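Local coordinates for hypothetical protein (Caulobacter vibrioides, PDB 2QAS) that probably acts as a dimeric SspB-type adaptor that delivers ssrA-tagged proteins to the ClpX unfoldase for degradation, at residues Pro44-Ile49 against Tyr114-Gln119. Sequence-based numbering, arbitrary orientation.
Sequences PHHLYI and YDPSVQ
His45 and Asp115 meet through a histidine-carboxylate hydrogen bond, ND1 of His45 giving its N-H to OD2 of Asp115 at 2.7 Å. The oxygen lies close to the imidazole plane and is met from its syn side, though tilted out of the carboxylate plane, while ring and carboxylate planes stand 79° apart. CE1 of the same ring rests on Val118 CG1. Nearby, Ser117 OG donates to Pro44 O at 2.6 Å from above the carbonyl plane; His46 ND1 reaches that oxygen in the plane at 2.8 Å, so two side chains grip one carbonyl. The His46 ring, its CG set between backbone N and carbonyl carbon (chi1 53°), takes Pro116 CD over one face, a CH-pi contact, and Tyr48 CE1 touches Pro116 CG at 3.5 Å. Asp115 OD1, met on its anti side, accepts from Ser117 N, an Asx turn that steadies the carboxylate as the chain leaves strand 110-115. Further along the two chains, Tyr48 and Tyr114 form an antiparallel hydrogen-bonded pair (Tyr48 N to Tyr114 O at 2.9 Å, Tyr114 N to Tyr48 O at 3.1 Å), joining the two central strands of the four-stranded sheet. From the second subunit, Met14 packs on His45. The bonds fit a neutral His45 ring with its proton on ND1, since NE2 takes a weak hydrogen bond from Leu13 N of the second subunit. Buried Asp115 OD2 thus has two partners, His45 and Tyr16 OH of the second subunit, tying the turn to the dimer interface.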
loop_
_atom_site.group_PDB
_atom_site.type_symbol
_atom_site.label_atom_id
_atom_site.label_comp_id
_atom_site.label_asym_id
_atom_site.label_seq_id
_atom_site.Cartn_x
_atom_site.Cartn_y
_atom_site.Cartn_z
ATOM N N PRO A 44 -7.873 16.188 -16.680
ATOM C CA PRO A 44 -9.194 15.548 -16.760
ATOM C C PRO A 44 -9.439 14.380 -15.803
ATOM O O PRO A 44 -10.345 13.578 -16.026
ATOM C CB PRO A 44 -9.245 15.088 -18.209
ATOM C CG PRO A 44 -7.836 14.608 -18.415
ATOM C CD PRO A 44 -7.013 15.731 -17.789
ATOM N N HIS A 45 -8.642 14.271 -14.746
ATOM C CA HIS A 45 -8.806 13.169 -13.801
ATOM C C HIS A 45 -10.135 13.175 -13.050
ATOM O O HIS A 45 -10.585 14.209 -12.562
ATOM C CB HIS A 45 -7.662 13.173 -12.783
ATOM C CG HIS A 45 -6.329 12.826 -13.369
ATOM N ND1 HIS A 45 -5.954 11.530 -13.650
ATOM C CD2 HIS A 45 -5.288 13.608 -13.740
ATOM C CE1 HIS A 45 -4.739 11.527 -14.168
ATOM N NE2 HIS A 45 -4.313 12.776 -14.233
ATOM N N HIS A 46 -10.765 12.006 -12.996
ATOM C CA HIS A 46 -12.010 11.808 -12.271
ATOM C C HIS A 46 -12.021 10.362 -11.793
ATOM O O HIS A 46 -11.329 9.515 -12.367
ATOM C CB HIS A 46 -13.241 12.134 -13.129
ATOM C CG HIS A 46 -13.291 11.427 -14.445
ATOM N ND1 HIS A 46 -12.402 11.692 -15.467
ATOM C CD2 HIS A 46 -14.150 10.496 -14.922
ATOM C CE1 HIS A 46 -12.712 10.952 -16.516
ATOM N NE2 HIS A 46 -13.769 10.218 -16.213
ATOM N N LEU A 47 -12.796 10.064 -10.752
ATOM C CA LEU A 47 -12.782 8.711 -10.208
ATOM C C LEU A 47 -14.079 7.925 -10.195
ATOM O O LEU A 47 -15.156 8.477 -10.048
ATOM C CB LEU A 47 -12.228 8.747 -8.773
ATOM C CG LEU A 47 -11.036 9.685 -8.513
ATOM C CD1 LEU A 47 -10.640 9.629 -7.052
ATOM C CD2 LEU A 47 -9.855 9.296 -9.391
ATOM N N TYR A 48 -13.943 6.613 -10.346
ATOM C CA TYR A 48 -15.065 5.696 -10.285
ATOM C C TYR A 48 -14.752 4.790 -9.102
ATOM O O TYR A 48 -13.765 4.058 -9.119
ATOM C CB TYR A 48 -15.180 4.862 -11.556
ATOM C CG TYR A 48 -15.850 5.584 -12.701
ATOM C CD1 TYR A 48 -15.169 6.543 -13.452
ATOM C CD2 TYR A 48 -17.193 5.340 -13.005
ATOM C CE1 TYR A 48 -15.803 7.248 -14.474
ATOM C CE2 TYR A 48 -17.842 6.036 -14.025
ATOM C CZ TYR A 48 -17.143 6.989 -14.757
ATOM O OH TYR A 48 -17.797 7.679 -15.760
ATOM N N ILE A 49 -15.577 4.865 -8.068
ATOM C CA ILE A 49 -15.388 4.055 -6.878
ATOM C C ILE A 49 -16.514 3.037 -6.779
ATOM O O ILE A 49 -17.688 3.402 -6.842
ATOM C CB ILE A 49 -15.451 4.913 -5.589
ATOM C CG1 ILE A 49 -14.507 6.108 -5.690
ATOM C CG2 ILE A 49 -15.122 4.060 -4.384
ATOM C CD1 ILE A 49 -13.100 5.722 -5.868
ATOM N N TYR A 114 -11.135 3.147 -10.495
ATOM C CA TYR A 114 -10.823 3.402 -11.895
ATOM C C TYR A 114 -10.821 4.886 -12.260
ATOM O O TYR A 114 -11.749 5.615 -11.926
ATOM C CB TYR A 114 -11.832 2.652 -12.789
ATOM C CG TYR A 114 -11.511 2.708 -14.271
ATOM C CD1 TYR A 114 -10.299 2.222 -14.756
ATOM C CD2 TYR A 114 -12.402 3.282 -15.186
ATOM C CE1 TYR A 114 -9.968 2.303 -16.112
ATOM C CE2 TYR A 114 -12.080 3.375 -16.561
ATOM C CZ TYR A 114 -10.859 2.880 -17.011
ATOM O OH TYR A 114 -10.511 2.956 -18.345
ATOM N N ASP A 115 -9.764 5.327 -12.936
ATOM C CA ASP A 115 -9.654 6.707 -13.398
ATOM C C ASP A 115 -9.517 6.624 -14.915
ATOM O O ASP A 115 -8.421 6.441 -15.432
ATOM C CB ASP A 115 -8.414 7.396 -12.828
ATOM C CG ASP A 115 -8.287 8.847 -13.292
ATOM O OD1 ASP A 115 -8.905 9.220 -14.318
ATOM O OD2 ASP A 115 -7.557 9.626 -12.642
ATOM N N PRO A 116 -10.632 6.753 -15.644
ATOM C CA PRO A 116 -10.691 6.696 -17.111
ATOM C C PRO A 116 -9.649 7.516 -17.876
ATOM O O PRO A 116 -9.263 7.138 -18.976
ATOM C CB PRO A 116 -12.112 7.178 -17.416
ATOM C CG PRO A 116 -12.881 6.667 -16.265
ATOM C CD PRO A 116 -11.976 6.986 -15.085
ATOM N N SER A 117 -9.209 8.633 -17.299
ATOM C CA SER A 117 -8.245 9.525 -17.947
ATOM C C SER A 117 -6.886 8.933 -18.299
ATOM O O SER A 117 -6.303 9.267 -19.343
ATOM C CB SER A 117 -8.033 10.775 -17.094
ATOM O OG SER A 117 -9.109 11.678 -17.268
ATOM N N VAL A 118 -6.378 8.078 -17.418
ATOM C CA VAL A 118 -5.085 7.437 -17.621
ATOM C C VAL A 118 -5.290 5.931 -17.538
ATOM O O VAL A 118 -4.346 5.167 -17.387
ATOM C CB VAL A 118 -4.062 7.892 -16.547
ATOM C CG1 VAL A 118 -3.733 9.366 -16.736
ATOM C CG2 VAL A 118 -4.633 7.671 -15.144
ATOM N N GLN A 119 -6.546 5.519 -17.637
ATOM C CA GLN A 119 -6.900 4.110 -17.585
ATOM C C GLN A 119 -6.241 3.333 -16.455
ATOM O O GLN A 119 -5.844 2.179 -16.631
ATOM C CB GLN A 119 -6.569 3.446 -18.914
ATOM C CG GLN A 119 -7.412 3.940 -20.075
ATOM C CD GLN A 119 -6.864 3.459 -21.401
ATOM O OE1 GLN A 119 -6.770 2.251 -21.651
ATOM N NE2 GLN A 119 -6.486 4.402 -22.257
#